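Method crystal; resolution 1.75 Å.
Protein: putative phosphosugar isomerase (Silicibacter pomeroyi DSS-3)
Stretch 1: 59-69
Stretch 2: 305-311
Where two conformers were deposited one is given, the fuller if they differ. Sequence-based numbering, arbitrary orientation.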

# COMPACT_ATOMS: atom_id res chain seq x y z
N THR A 59 -6.94 -0.98 5.85
CA THR A 59 -6.19 -2.23 5.73
C THR A 59 -6.62 -3.22 6.80
O THR A 59 -6.87 -4.40 6.51
N TYR A 60 -6.71 -2.75 8.04
CA TYR A 60 -7.20 -3.54 9.18
C TYR A 60 -8.59 -4.14 8.86
O TYR A 60 -8.79 -5.35 8.94
N LEU A 61 -9.52 -3.29 8.43
CA LEU A 61 -10.85 -3.73 8.11
C LEU A 61 -10.95 -4.64 6.87
O LEU A 61 -11.87 -5.45 6.82
N SER A 62 -9.99 -4.53 5.95
CA SER A 62 -9.95 -5.41 4.78
C SER A 62 -9.63 -6.83 5.23
O SER A 62 -10.31 -7.78 4.84
N TYR A 63 -8.62 -6.99 6.08
CA TYR A 63 -8.34 -8.32 6.65
C TYR A 63 -9.56 -8.86 7.41
O TYR A 63 -9.94 -10.02 7.23
N ALA A 64 -10.16 -8.01 8.24
CA ALA A 64 -11.31 -8.40 9.05
C ALA A 64 -12.47 -8.85 8.16
O ALA A 64 -13.09 -9.86 8.42
N ALA A 65 -12.77 -8.11 7.10
CA ALA A 65 -13.90 -8.50 6.22
C ALA A 65 -13.65 -9.82 5.46
O ALA A 65 -14.54 -10.65 5.26
N GLU A 66 -12.42 -9.95 4.99
CA GLU A 66 -12.00 -11.13 4.27
C GLU A 66 -12.01 -12.34 5.19
O GLU A 66 -12.55 -13.37 4.83
N LEU A 67 -11.46 -12.21 6.40
CA LEU A 67 -11.43 -13.34 7.37
C LEU A 67 -12.80 -13.71 7.96
O LEU A 67 -13.10 -14.89 8.17
N LEU A 68 -13.65 -12.72 8.21
CA LEU A 68 -15.02 -12.98 8.77
C LEU A 68 -16.08 -13.37 7.76
O LEU A 68 -16.91 -14.25 8.01
N LEU A 69 -16.10 -12.68 6.63
CA LEU A 69 -17.14 -12.81 5.65
C LEU A 69 -16.71 -13.37 4.30
O LEU A 69 -17.57 -13.75 3.47
N ALA A 305 -8.98 -12.70 17.80
CA ALA A 305 -7.92 -12.39 16.85
C ALA A 305 -8.04 -10.99 16.27
O ALA A 305 -7.04 -10.29 16.12
N LEU A 306 -9.25 -10.57 15.90
CA LEU A 306 -9.40 -9.30 15.17
C LEU A 306 -9.32 -8.02 16.02
O LEU A 306 -9.07 -6.95 15.50
N THR A 307 -9.58 -8.13 17.31
CA THR A 307 -9.48 -6.99 18.22
C THR A 307 -8.07 -6.89 18.84
O THR A 307 -7.69 -5.83 19.33
N ASP A 308 -7.28 -7.96 18.78
CA ASP A 308 -5.95 -7.95 19.39
C ASP A 308 -5.05 -6.80 18.94
O ASP A 308 -4.39 -6.20 19.77
N PRO A 309 -5.01 -6.50 17.63
CA PRO A 309 -4.15 -5.40 17.20
C PRO A 309 -4.43 -4.03 17.83
O PRO A 309 -3.51 -3.25 17.99
N LEU A 310 -5.68 -3.76 18.21
CA LEU A 310 -6.01 -2.50 18.85
C LEU A 310 -5.33 -2.37 20.22
O LEU A 310 -4.85 -1.28 20.60
N SER A 311 -5.24 -3.48 20.95
CA SER A 311 -4.55 -3.44 22.22
C SER A 311 -3.04 -3.12 21.98
O SER A 311 -2.42 -2.30 22.67

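A very short hydrogen bond, 2.5 Å from Tyr60 OH to the backbone carbonyl oxygen Leu306 O, is the most striking feature of this contact and the only hydrogen bond between the two stretches. It illustrates a general principle: a tyrosine can span a gap between distant parts of a chain, using its ring as an apolar surface and its hydroxyl to satisfy a main-chain acceptor. Here the acceptor lies in the segment from Ala305 to Thr307, which has helical backbone angles without the regular helical bonds.

The CA-to-CB bond of Tyr60 points sideways from the second stretch, yet its t rotamer (chi1 -165°, chi2 -30°) carries the end of the side chain nearer. Leu306 O lies at the edge of the ring, near its plane, well placed for the hydroxyl. Around this polar link the packing is close. Tyr60 OH comes within 3.4 Å of Pro309 CD and 3.5 Å of Leu310 CG, while the ring supplies apolar contacts from Tyr60 CZ to Pro309 CB at 3.8 Å and from Tyr60 CE2 to Leu310 CG at 3.9 Å. Pro309 points toward the first stretch with a C-gamma exo pucker; Leu310 starts sideways, and its m,t rotamer brings its end closer.

Leu306 complements the tyrosine from the other stretch. While its carbonyl receives the hydroxyl, its side chain, also m,t and also sideways at its root, extends its methyl groups to the helix of the first stretch. Leu306 CD1 lies 3.6 Å from Leu68 CG and 4.0 Å from Ala64 CB, and Leu306 CD2 is 4.2 Å from Leu67 CD1. The small side chain of Ala64 accompanies the closest backbone approach, with Ala64 CA and Leu306 CA 6.5 Å apart; Leu306 CD2 even reaches to 4.0 Å from Ala64 CA. Leu67 points toward the second stretch, whereas Leu68 leaves sideways and its end comes nearer; both are m,t. Tyr60, Ala64, Leu67 and Leu68 thus follow the familiar helical spacing, which brings successive turns to the same neighbour.

The remaining side chains define the limits of the contact. Tyr63 begins toward the second stretch, but its m rotamer leads the ring end away, and Ala65 points away altogether. Thr307 also points away, in the p rotamer, and Asp308 finds its polar partners elsewhere in the structure. The result is a modest interface, burying 324 Å² in total, in which one polar bond is embedded in apolar packing.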

# COMPACT_ATOMS: atom_id res chain seq x y z
CB THR A 59 -4.69 -1.96 5.82
OG1 THR A 59 -4.31 -1.08 4.75
CG2 THR A 59 -3.87 -3.29 5.77
CB TYR A 60 -7.21 -2.63 10.41
CG TYR A 60 -7.34 -3.28 11.77
CD1 TYR A 60 -8.01 -4.47 11.97
CD2 TYR A 60 -6.88 -2.59 12.90
CE1 TYR A 60 -8.17 -5.00 13.25
CE2 TYR A 60 -7.06 -3.12 14.16
CZ TYR A 60 -7.68 -4.31 14.33
OH TYR A 60 -7.83 -4.79 15.59
CB LEU A 61 -11.78 -2.54 7.99
CG LEU A 61 -11.94 -1.68 9.27
CD1 LEU A 61 -12.88 -0.47 8.96
CD2 LEU A 61 -12.43 -2.50 10.47
CB SER A 62 -8.95 -4.91 3.75
OG SER A 62 -9.30 -3.61 3.33
CB TYR A 63 -7.14 -8.30 7.60
CG TYR A 63 -5.85 -8.41 6.85
CD1 TYR A 63 -5.42 -9.65 6.37
CD2 TYR A 63 -5.08 -7.28 6.58
CE1 TYR A 63 -4.24 -9.77 5.64
CE2 TYR A 63 -3.87 -7.39 5.88
CZ TYR A 63 -3.47 -8.63 5.39
OH TYR A 63 -2.29 -8.71 4.66
CB ALA A 64 -11.76 -7.22 9.98
CB ALA A 65 -14.21 -7.42 5.25
CB GLU A 66 -10.64 -10.90 3.60
CG GLU A 66 -10.81 -9.99 2.37
CD GLU A 66 -9.51 -9.52 1.69
OE1 GLU A 66 -8.39 -9.92 2.12
OE2 GLU A 66 -9.63 -8.74 0.73
CB LEU A 67 -10.42 -13.07 8.49
CG LEU A 67 -8.95 -12.88 8.05
CD1 LEU A 67 -8.03 -12.60 9.23
CD2 LEU A 67 -8.44 -14.05 7.24
CB LEU A 68 -15.56 -11.75 9.46
CG LEU A 68 -15.07 -11.41 10.83
CD1 LEU A 68 -15.64 -10.00 11.15
CD2 LEU A 68 -15.48 -12.47 11.91
CB LEU A 69 -17.77 -11.43 5.44
CG LEU A 69 -18.49 -10.84 6.65
CD1 LEU A 69 -18.58 -9.35 6.43
CD2 LEU A 69 -19.85 -11.48 6.86
CB ALA A 305 -7.95 -13.39 15.71
CB LEU A 306 -10.69 -9.33 14.34
CG LEU A 306 -10.66 -10.36 13.19
CD1 LEU A 306 -12.00 -10.42 12.45
CD2 LEU A 306 -9.51 -10.01 12.25
CB THR A 307 -10.59 -7.05 19.33
OG1 THR A 307 -10.75 -8.40 19.77
CG2 THR A 307 -11.96 -6.55 18.77
CB ASP A 308 -5.22 -9.29 19.20
CG ASP A 308 -5.56 -10.34 20.29
OD1 ASP A 308 -6.38 -10.10 21.21
OD2 ASP A 308 -4.99 -11.44 20.18
CB PRO A 309 -4.33 -5.38 15.67
CG PRO A 309 -4.69 -6.79 15.34
CD PRO A 309 -5.60 -7.20 16.48
CB LEU A 310 -7.52 -2.33 18.96
CG LEU A 310 -8.28 -2.02 17.66
CD1 LEU A 310 -9.75 -2.15 17.95
CD2 LEU A 310 -7.91 -0.65 17.06
CB SER A 311 -4.76 -4.79 22.93
OG SER A 311 -3.91 -4.88 24.07